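Long-range contacts in NK CELL activating receptor (Homo sapiens, PDB 1HKF), which acts as an activating cell-surface receptor that may help activated natural killer cells lyse tumour cells, here represented by its extracellular V-type immunoglobulin domain: residues A[32-37]-A[82-87]; A[39-44]-A[59-64]; A[63-68]-A[77-82]. All coordinates share one frame; numbering follows the deposited sequence.

Contact 1 of 3, residues A[32-37]-A[82-87]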
loop_
_atom_site.group_PDB
_atom_site.type_symbol
_atom_site.label_atom_id
_atom_site.label_comp_id
_atom_site.label_asym_id
_atom_site.label_seq_id
_atom_site.Cartn_x
_atom_site.Cartn_y
_atom_site.Cartn_z
ATOM N N CYS A 32 -1.804 6.886 9.189
ATOM C CA CYS A 32 -1.645 7.275 10.598
ATOM C C CYS A 32 -2.785 8.217 10.925
ATOM O O CYS A 32 -2.911 9.301 10.320
ATOM C CB CYS A 32 -0.273 7.921 10.841
ATOM S SG CYS A 32 1.107 6.667 10.924
ATOM N N GLN A 33 -3.662 7.804 11.825
ATOM C CA GLN A 33 -4.774 8.669 12.163
ATOM C C GLN A 33 -4.454 9.573 13.359
ATOM O O GLN A 33 -3.458 9.371 14.043
ATOM C CB GLN A 33 -6.016 7.858 12.408
ATOM C CG GLN A 33 -5.941 6.975 13.572
ATOM C CD GLN A 33 -7.276 6.256 13.777
ATOM O OE1 GLN A 33 -8.156 6.300 12.900
ATOM N NE2 GLN A 33 -7.438 5.590 14.929
ATOM N N TYR A 34 -5.288 10.585 13.606
ATOM C CA TYR A 34 -5.016 11.548 14.703
ATOM C C TYR A 34 -6.269 12.323 15.046
ATOM O O TYR A 34 -7.154 12.458 14.197
ATOM C CB TYR A 34 -3.883 12.513 14.309
ATOM C CG TYR A 34 -4.128 13.247 13.007
ATOM C CD1 TYR A 34 -4.979 14.346 12.958
ATOM C CD2 TYR A 34 -3.536 12.803 11.792
ATOM C CE1 TYR A 34 -5.257 14.992 11.761
ATOM C CE2 TYR A 34 -3.799 13.440 10.589
ATOM C CZ TYR A 34 -4.659 14.540 10.576
ATOM O OH TYR A 34 -4.860 15.245 9.418
ATOM N N PRO A 35 -6.397 12.788 16.322
ATOM C CA PRO A 35 -7.581 13.548 16.744
ATOM C C PRO A 35 -7.541 15.021 16.266
ATOM O O PRO A 35 -6.473 15.564 15.973
ATOM C CB PRO A 35 -7.570 13.385 18.275
ATOM C CG PRO A 35 -6.107 13.461 18.583
ATOM C CD PRO A 35 -5.444 12.647 17.436
ATOM N N PRO A 36 -8.702 15.679 16.199
ATOM C CA PRO A 36 -8.858 17.077 15.754
ATOM C C PRO A 36 -8.179 18.171 16.576
ATOM O O PRO A 36 -8.190 18.115 17.815
ATOM C CB PRO A 36 -10.362 17.283 15.765
ATOM C CG PRO A 36 -10.947 15.927 15.865
ATOM C CD PRO A 36 -9.981 15.161 16.697
ATOM N N THR A 37 -7.563 19.147 15.906
ATOM C CA THR A 37 -6.982 20.292 16.628
ATOM C C THR A 37 -7.566 21.615 16.116
ATOM O O THR A 37 -6.869 22.614 15.996
ATOM C CB THR A 37 -5.476 20.385 16.487
ATOM O OG1 THR A 37 -5.117 20.442 15.101
ATOM C CG2 THR A 37 -4.842 19.235 17.158
ATOM N N GLY A 82 -9.163 12.931 9.194
ATOM C CA GLY A 82 -8.608 12.433 10.439
ATOM C C GLY A 82 -7.377 11.537 10.299
ATOM O O GLY A 82 -7.027 10.826 11.237
ATOM N N PHE A 83 -6.719 11.540 9.140
ATOM C CA PHE A 83 -5.499 10.725 9.002
ATOM C C PHE A 83 -4.759 11.173 7.797
ATOM O O PHE A 83 -5.338 11.873 6.964
ATOM C CB PHE A 83 -5.823 9.220 8.835
ATOM C CG PHE A 83 -6.552 8.878 7.541
ATOM C CD1 PHE A 83 -7.940 8.883 7.480
ATOM C CD2 PHE A 83 -5.832 8.539 6.388
ATOM C CE1 PHE A 83 -8.638 8.546 6.271
ATOM C CE2 PHE A 83 -6.477 8.205 5.189
ATOM C CZ PHE A 83 -7.885 8.206 5.124
ATOM N N PHE A 84 -3.476 10.831 7.743
ATOM C CA PHE A 84 -2.661 11.077 6.570
ATOM C C PHE A 84 -2.127 9.715 6.104
ATOM O O PHE A 84 -2.124 8.725 6.857
ATOM C CB PHE A 84 -1.510 12.029 6.800
ATOM C CG PHE A 84 -0.468 11.564 7.772
ATOM C CD1 PHE A 84 -0.666 11.707 9.142
ATOM C CD2 PHE A 84 0.779 11.130 7.320
ATOM C CE1 PHE A 84 0.345 11.436 10.051
ATOM C CE2 PHE A 84 1.821 10.854 8.223
ATOM C CZ PHE A 84 1.588 11.013 9.614
ATOM N N THR A 85 -1.728 9.658 4.842
ATOM C CA THR A 85 -1.248 8.426 4.256
ATOM C C THR A 85 0.098 8.664 3.651
ATOM O O THR A 85 0.242 9.562 2.831
ATOM C CB THR A 85 -2.125 7.977 3.072
ATOM O OG1 THR A 85 -3.471 7.749 3.520
ATOM C CG2 THR A 85 -1.549 6.687 2.487
ATOM N N VAL A 86 1.079 7.873 4.058
ATOM C CA VAL A 86 2.403 7.938 3.466
ATOM C C VAL A 86 2.473 6.843 2.345
ATOM O O VAL A 86 1.991 5.720 2.530
ATOM C CB VAL A 86 3.484 7.582 4.506
ATOM C CG1 VAL A 86 4.906 7.612 3.859
ATOM C CG2 VAL A 86 3.398 8.576 5.680
ATOM N N THR A 87 3.070 7.173 1.201
ATOM C CA THR A 87 3.256 6.206 0.109
ATOM C C THR A 87 4.750 6.161 -0.196
ATOM O O THR A 87 5.386 7.191 -0.282
ATOM C CB THR A 87 2.465 6.594 -1.154
ATOM O OG1 THR A 87 1.060 6.607 -0.859
ATOM C CG2 THR A 87 2.650 5.541 -2.265
#

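Contact 2 of 3, residues A[39-44]-A[59-64]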
loop_
_atom_site.group_PDB
_atom_site.type_symbol
_atom_site.label_atom_id
_atom_site.label_comp_id
_atom_site.label_asym_id
_atom_site.label_seq_id
_atom_site.Cartn_x
_atom_site.Cartn_y
_atom_site.Cartn_z
ATOM N N SER A 39 -8.740 24.754 14.059
ATOM C CA SER A 39 -8.241 25.517 12.922
ATOM C C SER A 39 -6.724 25.448 12.867
ATOM O O SER A 39 -6.137 26.040 11.968
ATOM C CB SER A 39 -8.612 26.985 13.078
ATOM O OG SER A 39 -7.738 27.622 14.028
ATOM N N LEU A 40 -6.086 24.780 13.835
ATOM C CA LEU A 40 -4.622 24.712 13.859
ATOM C C LEU A 40 -4.058 23.514 13.020
ATOM O O LEU A 40 -4.598 22.385 13.086
ATOM C CB LEU A 40 -4.156 24.642 15.314
ATOM C CG LEU A 40 -3.974 26.013 15.973
ATOM C CD1 LEU A 40 -3.339 25.890 17.343
ATOM C CD2 LEU A 40 -3.070 26.832 15.098
ATOM N N TYR A 41 -2.994 23.750 12.249
ATOM C CA TYR A 41 -2.451 22.678 11.420
ATOM C C TYR A 41 -1.136 22.102 11.880
ATOM O O TYR A 41 -0.139 22.799 11.992
ATOM C CB TYR A 41 -2.278 23.077 9.942
ATOM C CG TYR A 41 -1.834 21.882 9.055
ATOM C CD1 TYR A 41 -0.517 21.757 8.607
ATOM C CD2 TYR A 41 -2.735 20.877 8.710
ATOM C CE1 TYR A 41 -0.113 20.662 7.838
ATOM C CE2 TYR A 41 -2.348 19.772 7.944
ATOM C CZ TYR A 41 -1.035 19.684 7.516
ATOM O OH TYR A 41 -0.665 18.634 6.763
ATOM N N GLU A 42 -1.139 20.793 12.086
ATOM C CA GLU A 42 0.051 20.069 12.503
ATOM C C GLU A 42 0.792 19.444 11.313
ATOM O O GLU A 42 0.218 18.625 10.557
ATOM C CB GLU A 42 -0.345 18.971 13.484
ATOM C CG GLU A 42 -0.965 19.466 14.841
ATOM C CD GLU A 42 -1.234 18.290 15.808
ATOM O OE1 GLU A 42 -2.229 17.516 15.613
ATOM O OE2 GLU A 42 -0.428 18.115 16.747
ATOM N N LYS A 43 2.050 19.810 11.122
ATOM C CA LYS A 43 2.794 19.181 10.049
ATOM C C LYS A 43 2.886 17.651 10.283
ATOM O O LYS A 43 2.954 17.184 11.429
ATOM C CB LYS A 43 4.171 19.792 9.953
ATOM C CG LYS A 43 4.022 21.227 9.564
ATOM C CD LYS A 43 5.347 21.893 9.379
ATOM C CE LYS A 43 5.085 23.310 8.857
ATOM N NZ LYS A 43 6.409 23.862 8.404
ATOM N N LYS A 44 2.877 16.879 9.199
ATOM C CA LYS A 44 2.930 15.406 9.306
ATOM C C LYS A 44 4.249 15.002 8.698
ATOM O O LYS A 44 4.675 15.597 7.689
ATOM C CB LYS A 44 1.752 14.821 8.530
ATOM C CG LYS A 44 0.358 15.451 8.891
ATOM C CD LYS A 44 0.030 15.225 10.371
ATOM C CE LYS A 44 -1.421 15.538 10.708
ATOM N NZ LYS A 44 -1.791 16.925 10.201
ATOM N N VAL A 59 9.914 12.724 4.177
ATOM C CA VAL A 59 8.908 13.511 3.524
ATOM C C VAL A 59 8.030 14.149 4.639
ATOM O O VAL A 59 7.837 13.550 5.714
ATOM C CB VAL A 59 8.087 12.620 2.563
ATOM C CG1 VAL A 59 7.442 11.490 3.307
ATOM C CG2 VAL A 59 7.025 13.438 1.852
ATOM N N THR A 60 7.503 15.343 4.342
ATOM C CA THR A 60 6.694 16.140 5.257
ATOM C C THR A 60 5.528 16.832 4.576
ATOM O O THR A 60 5.685 17.350 3.479
ATOM C CB THR A 60 7.543 17.274 5.870
ATOM O OG1 THR A 60 8.760 16.729 6.385
ATOM C CG2 THR A 60 6.776 17.967 7.035
ATOM N N SER A 61 4.361 16.824 5.216
ATOM C CA SER A 61 3.187 17.540 4.703
ATOM C C SER A 61 3.144 18.817 5.544
ATOM O O SER A 61 2.923 18.726 6.765
ATOM C CB SER A 61 1.915 16.788 4.989
ATOM O OG SER A 61 0.813 17.518 4.491
ATOM N N SER A 62 3.354 19.970 4.902
ATOM C CA SER A 62 3.382 21.269 5.568
ATOM C C SER A 62 2.058 22.012 5.546
ATOM O O SER A 62 1.853 22.927 6.333
ATOM C CB SER A 62 4.482 22.152 4.942
ATOM O OG SER A 62 5.778 21.622 5.267
ATOM N N LYS A 63 1.175 21.636 4.619
ATOM C CA LYS A 63 -0.140 22.246 4.497
ATOM C C LYS A 63 -1.135 21.135 4.180
ATOM O O LYS A 63 -0.786 20.146 3.575
ATOM C CB LYS A 63 -0.125 23.313 3.398
ATOM C CG LYS A 63 0.659 24.494 3.819
ATOM C CD LYS A 63 0.315 25.677 2.989
ATOM C CE LYS A 63 1.264 25.836 1.851
ATOM N NZ LYS A 63 1.385 27.307 1.732
ATOM N N PRO A 64 -2.391 21.287 4.601
ATOM C CA PRO A 64 -3.388 20.243 4.341
ATOM C C PRO A 64 -3.733 19.991 2.868
ATOM O O PRO A 64 -3.694 20.912 2.060
ATOM C CB PRO A 64 -4.593 20.701 5.156
ATOM C CG PRO A 64 -4.448 22.201 5.194
ATOM C CD PRO A 64 -2.960 22.461 5.299
HETATM O O HOH W 1 8.141 23.295 6.401
#

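Contact 3 of 3, residues A[63-68]-A[77-82]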
loop_
_atom_site.group_PDB
_atom_site.type_symbol
_atom_site.label_atom_id
_atom_site.label_comp_id
_atom_site.label_asym_id
_atom_site.label_seq_id
_atom_site.Cartn_x
_atom_site.Cartn_y
_atom_site.Cartn_z
ATOM N N LYS A 63 1.175 21.636 4.619
ATOM C CA LYS A 63 -0.140 22.246 4.497
ATOM C C LYS A 63 -1.135 21.135 4.180
ATOM O O LYS A 63 -0.786 20.146 3.575
ATOM C CB LYS A 63 -0.125 23.313 3.398
ATOM C CG LYS A 63 0.659 24.494 3.819
ATOM C CD LYS A 63 0.315 25.677 2.989
ATOM C CE LYS A 63 1.264 25.836 1.851
ATOM N NZ LYS A 63 1.385 27.307 1.732
ATOM N N PRO A 64 -2.391 21.287 4.601
ATOM C CA PRO A 64 -3.388 20.243 4.341
ATOM C C PRO A 64 -3.733 19.991 2.868
ATOM O O PRO A 64 -3.694 20.912 2.060
ATOM C CB PRO A 64 -4.593 20.701 5.156
ATOM C CG PRO A 64 -4.448 22.201 5.194
ATOM C CD PRO A 64 -2.960 22.461 5.299
ATOM N N ARG A 65 -4.049 18.724 2.543
ATOM C CA ARG A 65 -4.432 18.318 1.209
ATOM C C ARG A 65 -3.461 18.866 0.152
ATOM O O ARG A 65 -3.860 19.516 -0.803
ATOM C CB ARG A 65 -5.854 18.793 0.975
ATOM C CG ARG A 65 -6.875 18.150 1.924
ATOM C CD ARG A 65 -8.248 18.779 1.774
ATOM N NE ARG A 65 -8.189 20.195 2.150
ATOM C CZ ARG A 65 -8.278 20.641 3.413
ATOM N NH1 ARG A 65 -8.476 19.801 4.430
ATOM N NH2 ARG A 65 -8.003 21.911 3.677
ATOM N N THR A 66 -2.172 18.671 0.379
ATOM C CA THR A 66 -1.163 19.113 -0.580
ATOM C C THR A 66 -0.491 17.862 -1.195
ATOM O O THR A 66 -0.393 16.802 -0.558
ATOM C CB THR A 66 -0.026 19.964 0.066
ATOM O OG1 THR A 66 0.373 19.376 1.319
ATOM C CG2 THR A 66 -0.464 21.416 0.262
ATOM N N MET A 67 -0.055 17.982 -2.438
ATOM C CA MET A 67 0.613 16.865 -3.097
ATOM C C MET A 67 2.067 16.920 -2.656
ATOM O O MET A 67 2.943 17.257 -3.458
ATOM C CB MET A 67 0.539 16.999 -4.624
ATOM C CG MET A 67 -0.882 17.095 -5.187
ATOM S SD MET A 67 -1.610 15.541 -5.819
ATOM C CE MET A 67 -1.028 15.639 -7.551
ATOM N N ALA A 68 2.296 16.610 -1.369
ATOM C CA ALA A 68 3.633 16.593 -0.751
ATOM C C ALA A 68 4.544 15.489 -1.361
ATOM O O ALA A 68 4.540 14.335 -0.936
ATOM C CB ALA A 68 3.515 16.418 0.791
ATOM N N ASP A 77 -2.327 14.341 3.263
ATOM C CA ASP A 77 -2.952 14.540 4.576
ATOM C C ASP A 77 -4.207 15.357 4.494
ATOM O O ASP A 77 -4.229 16.444 3.914
ATOM C CB ASP A 77 -1.979 15.215 5.520
ATOM C CG ASP A 77 -2.613 15.572 6.841
ATOM O OD1 ASP A 77 -3.383 14.734 7.338
ATOM O OD2 ASP A 77 -2.325 16.689 7.365
ATOM N N ASP A 78 -5.277 14.845 5.068
ATOM C CA ASP A 78 -6.494 15.611 5.063
ATOM C C ASP A 78 -7.128 15.572 6.447
ATOM O O ASP A 78 -7.736 14.574 6.809
ATOM C CB ASP A 78 -7.513 15.096 4.039
ATOM C CG ASP A 78 -8.806 15.955 4.032
ATOM O OD1 ASP A 78 -8.875 16.971 4.795
ATOM O OD2 ASP A 78 -9.750 15.630 3.282
ATOM N N PRO A 79 -7.039 16.696 7.217
ATOM C CA PRO A 79 -7.598 16.819 8.571
ATOM C C PRO A 79 -9.069 16.505 8.655
ATOM O O PRO A 79 -9.532 15.990 9.662
ATOM C CB PRO A 79 -7.292 18.261 8.942
ATOM C CG PRO A 79 -6.012 18.482 8.304
ATOM C CD PRO A 79 -6.221 17.878 6.908
ATOM N N ASP A 80 -9.821 16.813 7.607
ATOM C CA ASP A 80 -11.249 16.509 7.602
ATOM C C ASP A 80 -11.459 15.024 7.664
ATOM O O ASP A 80 -12.520 14.583 8.111
ATOM C CB ASP A 80 -11.927 16.990 6.326
ATOM C CG ASP A 80 -11.929 18.511 6.191
ATOM O OD1 ASP A 80 -11.989 19.208 7.243
ATOM O OD2 ASP A 80 -11.892 18.993 5.025
ATOM N N ALA A 81 -10.477 14.245 7.185
ATOM C CA ALA A 81 -10.609 12.793 7.212
ATOM C C ALA A 81 -10.061 12.211 8.531
ATOM O O ALA A 81 -10.449 11.124 8.933
ATOM C CB ALA A 81 -9.891 12.163 6.016
ATOM N N GLY A 82 -9.163 12.931 9.194
ATOM C CA GLY A 82 -8.608 12.433 10.439
ATOM C C GLY A 82 -7.377 11.537 10.299
ATOM O O GLY A 82 -7.027 10.826 11.237
HETATM O O HOH W 2 -0.826 16.775 2.296
#

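Contact 1 of 3, residues A[32-37]-A[82-87]
Gly82 O is gripped twice across this contact: by the N-H of Tyr34, with Tyr34 N at 2.9 Å from Gly82 O, and by a weaker C-H contact from Gln33 CA. It joins the chains just past the paired ends of strands 28-33 and 83-88 of the V-set immunoglobulin domain. Gly82 has a positive phi of 87°, where a CB would be jammed against the preceding carbonyl.

Within the strands, Cys32 and Phe84 are a hydrogen-bonded antiparallel pair. Cys32 N gives to Phe84 O at 3.0 Å, nearly along the C=O axis, and Phe84 N gives to Cys32 O, also at 3.0 Å. Gln33 and Phe83 follow as a non-hydrogen-bonded pair. Their side chains share one face of the sheet, and Cys32 and Phe84 share the opposite one. Gln33 CB and Phe83 CB lie 3.8 Å apart, while the Phe83 ring turns away and meets Arg31 in a cation-pi contact.

Cys32 forms the disulfide with Cys101 that ties the two sheets together. Cys32 CB sits over the face of the Phe84 ring, 4.1 Å from its centroid, and SG lies obliquely to the same ring. The Tyr34 chi1 of 55° puts CG between the backbone N and carbonyl carbon and lays the ring against the Gly82-Phe83 backbone. Gly82 O lies over the centre of one ring face, and Tyr34 OH is bound by Asp77. Tyr34 CE2 reaches the edge of the Phe84 ring, in its plane, 3.9 Å from Phe84 CD1.

Contact 2 of 3, residues A[39-44]-A[59-64]
The Tyr41 side chain reaches across to residues 61-64. From CB the chain runs to CG anti to the backbone N (chi1 -174°). CG and CD2 lie near Pro64 CD. Tyr41 CD1 and CE1 come near Ser62 O, with CE1 at 3.4 Å from it. Tyr41 CE2 meets Pro64 CB at 3.7 Å. Pro64 CD sits over the ring centre in a CH-pi contact, 3.8 Å from the centroid of the Tyr41 ring and only 10° off the normal. At the tip, Tyr41 OH is hydrogen-bonded to Ser61 OG at 2.9 Å and also to Asp77, its strongest polar partner.

The backbones meet at Lys44 and Ser61, a hydrogen-bonded antiparallel pair. Ser61 N gives to Lys44 O at 2.8 Å, and Lys44 N gives to Ser61 O at 3.1 Å. The Lys44 chain bends at chi2 and chi4 and brings NZ back to Glu42 O at 2.7 Å. The same NZ forms a salt bridge with Asp77, so its charge is held inside the domain. Lys43 stays extended on the surface, and a water links its NZ to Ser62 OG. This is the open end of the beta hairpin of strands 43-49 and 54-61, in the five-stranded sheet of the V-type immunoglobulin sandwich.

Contact 3 of 3, residues A[63-68]-A[77-82]
A salt-bridge network around Arg65 and one backbone bond join the loop after strand 54-61 to the end of strand 73-78, at the surface of the V-type immunoglobulin domain. An Asx turn shapes residues 78-80, where the chain leads on toward strand 83-88. The backbones meet where Arg65 N gives to Asp77 O at 2.7 Å, nearly along the C=O axis. Arg65 has left-handed backbone angles, so the chain turns here.

The Arg65 side chain leaves with CG anti to the carbonyl carbon, is extended at chi2, and bends at chi3 (-63°). CG and CD lie against the Asp78 carboxylate, and the bend carries Arg65 NH1 to Asp78 OD1 at 2.9 Å. That oxygen lies in the guanidinium plane, at its edge. The two flat groups stand steeply to each other, 78° apart, and NH1 comes to Asp78 OD1 from above the carboxylate plane. Asp78 CG is anti to its own backbone N, which sends OD1 out to Arg65.

Asp78 OD1 has a second donor, Asp80 N at 3.0 Å, which closes the Asx turn. Asp80 OD2 lies 3.6 Å from Arg65 NH1, well out of the guanidinium plane. It interacts through charge, with no N-H aimed at it. The two acids would be expected to stabilise the arginine charge.

Pro64 CB touches Pro79 CD and lies over one face of the Arg65 guanidinium, toward its rim. Thr66 OG1 turns back to its own loop and gives to Lys63 O. A water accepts from both Thr66 N and Asp77 N, at 3.0 Å each.

Overall arrangement
Asp77 is the hub of the three contacts. Asp77 OD1 lies 2.6 Å from Tyr34 OH of contact 1, a probable hydrogen bond. Asp77 OD2 makes a probable hydrogen bond to Tyr41 OH at 2.6 Å and a salt bridge to Lys44 NZ at 2.9 Å, both of contact 2. The Lys44 chain also packs on contact 1, with Lys44 CE 3.2 Å from Tyr34 CE2. Contact 3 shares Gly82 with contact 1, and Lys63 and Pro64 with contact 2. Centres of contacts 1 and 3 are about 8 Å apart, and those of contacts 2 and 3 about 7 Å. Contact 1 pairs strands of the three-stranded sheet, contact 2 pairs strands of the five-stranded sheet, and contact 3 bridges between them.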